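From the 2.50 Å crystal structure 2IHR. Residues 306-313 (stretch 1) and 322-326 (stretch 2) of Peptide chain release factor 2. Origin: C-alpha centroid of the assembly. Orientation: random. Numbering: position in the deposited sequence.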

ATOM      1  N   GLU A 306       7.734 -13.883  10.748  1.00190.76           N
ATOM      2  CA  GLU A 306       6.539 -13.187  11.227  1.00181.44           C
ATOM      3  C   GLU A 306       6.666 -12.356  12.495  1.00172.38           C
ATOM      4  O   GLU A 306       7.276 -12.771  13.483  1.00172.03           O
ATOM      5  N   TRP A 307       6.035 -11.188  12.447  1.00107.99           N
ATOM      6  CA  TRP A 307       6.036 -10.211  13.536  1.00 94.13           C
ATOM      7  C   TRP A 307       4.678 -10.273  14.242  1.00 85.40           C
ATOM      8  O   TRP A 307       3.646  -9.943  13.655  1.00 85.82           O
ATOM      9  N   GLY A 308       4.680 -10.691  15.503  1.00 90.55           N
ATOM     10  CA  GLY A 308       3.435 -10.841  16.249  1.00 84.77           C
ATOM     11  C   GLY A 308       2.779  -9.617  16.862  1.00 85.79           C
ATOM     12  O   GLY A 308       1.582  -9.373  16.637  1.00 81.99           O
ATOM     13  N   SER A 309       3.542  -8.858  17.648  1.00 80.55           N
ATOM     14  CA  SER A 309       3.024  -7.652  18.300  1.00 79.77           C
ATOM     15  C   SER A 309       2.943  -6.483  17.319  1.00 76.30           C
ATOM     16  O   SER A 309       3.127  -6.635  16.095  1.00 76.92           O
ATOM     17  N   GLN A 310       2.690  -5.301  17.878  1.00 73.58           N
ATOM     18  CA  GLN A 310       2.575  -4.095  17.072  1.00 63.48           C
ATOM     19  C   GLN A 310       3.794  -3.782  16.232  1.00 61.82           C
ATOM     20  O   GLN A 310       4.948  -3.935  16.672  1.00 59.60           O
ATOM     21  N   ILE A 311       3.526  -3.352  15.004  1.00 53.49           N
ATOM     22  CA  ILE A 311       4.601  -2.893  14.157  1.00 50.70           C
ATOM     23  C   ILE A 311       4.927  -1.414  14.543  1.00 51.86           C
ATOM     24  O   ILE A 311       6.073  -0.964  14.434  1.00 54.44           O
ATOM     25  N   ARG A 312       3.938  -0.666  15.035  1.00 46.62           N
ATOM     26  CA  ARG A 312       4.237   0.713  15.351  1.00 43.97           C
ATOM     27  C   ARG A 312       3.532   1.198  16.586  1.00 41.55           C
ATOM     28  O   ARG A 312       2.457   0.710  16.882  1.00 48.25           O
ATOM     29  N   SER A 313       4.148   2.118  17.354  1.00 43.04           N
ATOM     30  CA  SER A 313       3.480   2.647  18.566  1.00 46.51           C
ATOM     31  C   SER A 313       3.318   4.151  18.590  1.00 51.30           C
ATOM     32  O   SER A 313       4.246   4.948  18.223  1.00 44.43           O
ATOM     33  N   LYS A 322       6.586   5.539  17.262  1.00 54.57           N
ATOM     34  CA  LYS A 322       7.749   4.700  17.073  1.00 53.16           C
ATOM     35  C   LYS A 322       7.533   3.374  16.339  1.00 57.39           C
ATOM     36  O   LYS A 322       6.869   2.438  16.841  1.00 50.17           O
ATOM     37  N   ASP A 323       8.142   3.300  15.163  1.00 54.00           N
ATOM     38  CA  ASP A 323       8.047   2.113  14.350  1.00 55.79           C
ATOM     39  C   ASP A 323       9.069   1.091  14.812  1.00 55.28           C
ATOM     40  O   ASP A 323      10.267   1.242  14.609  1.00 53.39           O
ATOM     41  N   HIS A 324       8.578   0.031  15.420  1.00 60.82           N
ATOM     42  CA  HIS A 324       9.428  -1.050  15.939  1.00 59.70           C
ATOM     43  C   HIS A 324      10.162  -1.935  14.909  1.00 60.72           C
ATOM     44  O   HIS A 324      11.058  -2.671  15.253  1.00 57.90           O
ATOM     45  N   ARG A 325       9.779  -1.866  13.645  1.00 63.56           N
ATOM     46  CA  ARG A 325      10.442  -2.664  12.654  1.00 58.56           C
ATOM     47  C   ARG A 325      11.593  -1.850  12.093  1.00 59.66           C
ATOM     48  O   ARG A 325      12.761  -2.239  12.135  1.00 62.15           O
ATOM     49  N   THR A 326      11.229  -0.700  11.550  1.00 56.88           N
ATOM     50  CA  THR A 326      12.135   0.234  10.925  1.00 49.50           C
ATOM     51  C   THR A 326      12.985   0.959  11.956  1.00 52.61           C
ATOM     52  O   THR A 326      14.155   1.298  11.736  1.00 52.77           O
TER

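Where a short antiparallel pairing gives way to loop, side chains often take over the work of holding two segments together, and this pair from peptide chain release factor 2 illustrates the point. Ser-313 and Lys-322 exchange two backbone hydrogen bonds; beyond them, His-324 N still reaches Ile-311 O at 2.9 Å, and side chains supply much of the remaining contact. His-324, with the largest covered area, points toward the first stretch. Its m rotamer brings NE2 to 2.8 Å from Ser-313 OG, a hydrogen bond near the ring plane in which either atom could be the donor.

CA-to-CB of Arg-325 points sideways, but its end comes nearer the first stretch, with chi1 to chi3 m, t, m and chi4 at 170°. Its CG sits 3.9 Å from the centroid of the six-membered ring of Trp-307, almost on the ring normal, a CH-pi contact. The indole, in a t rotamer, is itself steadied by a hydrogen bond from Trp-307 NE1 to Gln-310 O (3.0 Å). Farther along, Ile-311 (p, t) lays CB over one face of the Arg-325 guanidinium, 3.6 Å from NE.

Two arginines then converge, Arg-312 NH2 lying 4.0 Å from Arg-325 NH2. Asp-323 (t) offsets this crowding of like charge: its OD2 forms salt bridges with Arg-312 NE at 3.2 Å and Arg-325 NH2 at 3.0 Å, accepting a hydrogen bond from each.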

ATOM      1  CB  GLU A 306       5.399 -14.177  11.408  1.00160.31           C
ATOM      2  CG  GLU A 306       5.083 -14.969  10.150  1.00156.23           C
ATOM      3  CD  GLU A 306       3.964 -15.969  10.369  1.00154.19           C
ATOM      4  OE1 GLU A 306       3.686 -16.277  11.553  1.00147.26           O
ATOM      5  OE2 GLU A 306       3.374 -16.454   9.373  1.00142.33           O
ATOM      6  CB  TRP A 307       6.289  -8.825  12.925  1.00 98.12           C
ATOM      7  CG  TRP A 307       6.584  -7.768  13.910  1.00 89.02           C
ATOM      8  CD1 TRP A 307       5.714  -7.207  14.791  1.00 86.44           C
ATOM      9  CD2 TRP A 307       7.859  -7.170  14.161  1.00 87.14           C
ATOM     10  NE1 TRP A 307       6.371  -6.294  15.584  1.00 90.97           N
ATOM     11  CE2 TRP A 307       7.688  -6.257  15.221  1.00 84.43           C
ATOM     12  CE3 TRP A 307       9.137  -7.327  13.599  1.00 89.44           C
ATOM     13  CZ2 TRP A 307       8.735  -5.504  15.731  1.00 84.84           C
ATOM     14  CZ3 TRP A 307      10.188  -6.577  14.112  1.00 88.44           C
ATOM     15  CH2 TRP A 307       9.976  -5.678  15.169  1.00 91.32           C
ATOM     16  CB  SER A 309       3.920  -7.237  19.479  1.00 89.78           C
ATOM     17  OG  SER A 309       5.141  -6.659  19.023  1.00 92.14           O
ATOM     18  CB  GLN A 310       2.335  -2.870  17.933  1.00 66.58           C
ATOM     19  CG  GLN A 310       2.020  -3.120  19.387  1.00 77.77           C
ATOM     20  CD  GLN A 310       3.223  -3.493  20.267  1.00 66.92           C
ATOM     21  OE1 GLN A 310       4.361  -3.083  20.027  1.00 69.40           O
ATOM     22  NE2 GLN A 310       2.942  -4.252  21.328  1.00 71.10           N
ATOM     23  CB  ILE A 311       4.197  -2.940  12.718  1.00 49.38           C
ATOM     24  CG1 ILE A 311       2.969  -2.036  12.513  1.00 46.82           C
ATOM     25  CG2 ILE A 311       3.976  -4.392  12.314  1.00 43.29           C
ATOM     26  CD1 ILE A 311       2.669  -1.800  11.068  1.00 46.32           C
ATOM     27  CB  ARG A 312       3.917   1.606  14.116  1.00 39.95           C
ATOM     28  CG  ARG A 312       4.344   3.049  14.354  1.00 42.80           C
ATOM     29  CD  ARG A 312       3.838   3.871  13.298  1.00 42.93           C
ATOM     30  NE  ARG A 312       4.342   3.402  12.032  1.00 43.56           N
ATOM     31  CZ  ARG A 312       3.604   3.365  10.949  1.00 47.58           C
ATOM     32  NH1 ARG A 312       2.336   3.769  11.032  1.00 41.84           N
ATOM     33  NH2 ARG A 312       4.124   2.900   9.816  1.00 37.45           N
ATOM     34  CB  SER A 313       4.163   2.207  19.865  1.00 47.79           C
ATOM     35  OG  SER A 313       3.833   0.856  20.162  1.00 60.69           O
ATOM     36  CB  LYS A 322       8.305   4.431  18.466  1.00 48.70           C
ATOM     37  CG  LYS A 322       9.290   3.314  18.576  1.00 46.76           C
ATOM     38  CD  LYS A 322      10.578   3.681  18.007  1.00 40.45           C
ATOM     39  CE  LYS A 322      11.524   2.618  18.364  1.00 52.29           C
ATOM     40  NZ  LYS A 322      12.912   3.181  18.201  1.00 71.99           N
ATOM     41  CB  ASP A 323       8.266   2.453  12.872  1.00 53.99           C
ATOM     42  CG  ASP A 323       7.842   1.329  11.955  1.00 61.76           C
ATOM     43  OD1 ASP A 323       8.566   0.310  11.908  1.00 59.59           O
ATOM     44  OD2 ASP A 323       6.782   1.452  11.299  1.00 60.68           O
ATOM     45  CB  HIS A 324       8.566  -1.915  16.826  1.00 49.26           C
ATOM     46  CG  HIS A 324       7.784  -1.134  17.838  1.00 43.99           C
ATOM     47  ND1 HIS A 324       8.370  -0.592  18.968  1.00 52.67           N
ATOM     48  CD2 HIS A 324       6.461  -0.891  17.944  1.00 52.75           C
ATOM     49  CE1 HIS A 324       7.429  -0.067  19.732  1.00 49.76           C
ATOM     50  NE2 HIS A 324       6.259  -0.234  19.145  1.00 45.97           N
ATOM     51  CB  ARG A 325       9.477  -2.983  11.520  1.00 53.41           C
ATOM     52  CG  ARG A 325       8.206  -3.735  11.870  1.00 53.02           C
ATOM     53  CD  ARG A 325       7.239  -3.675  10.661  1.00 54.90           C
ATOM     54  NE  ARG A 325       6.885  -2.287  10.395  1.00 53.00           N
ATOM     55  CZ  ARG A 325       6.236  -1.846   9.334  1.00 53.47           C
ATOM     56  NH1 ARG A 325       5.835  -2.687   8.382  1.00 50.75           N
ATOM     57  NH2 ARG A 325       6.003  -0.533   9.228  1.00 53.92           N
ATOM     58  CB  THR A 326      11.245   1.186  10.137  1.00 66.47           C
ATOM     59  OG1 THR A 326      11.698   1.259   8.783  1.00 70.04           O
ATOM     60  CG2 THR A 326      11.169   2.538  10.787  1.00 54.69           C
TER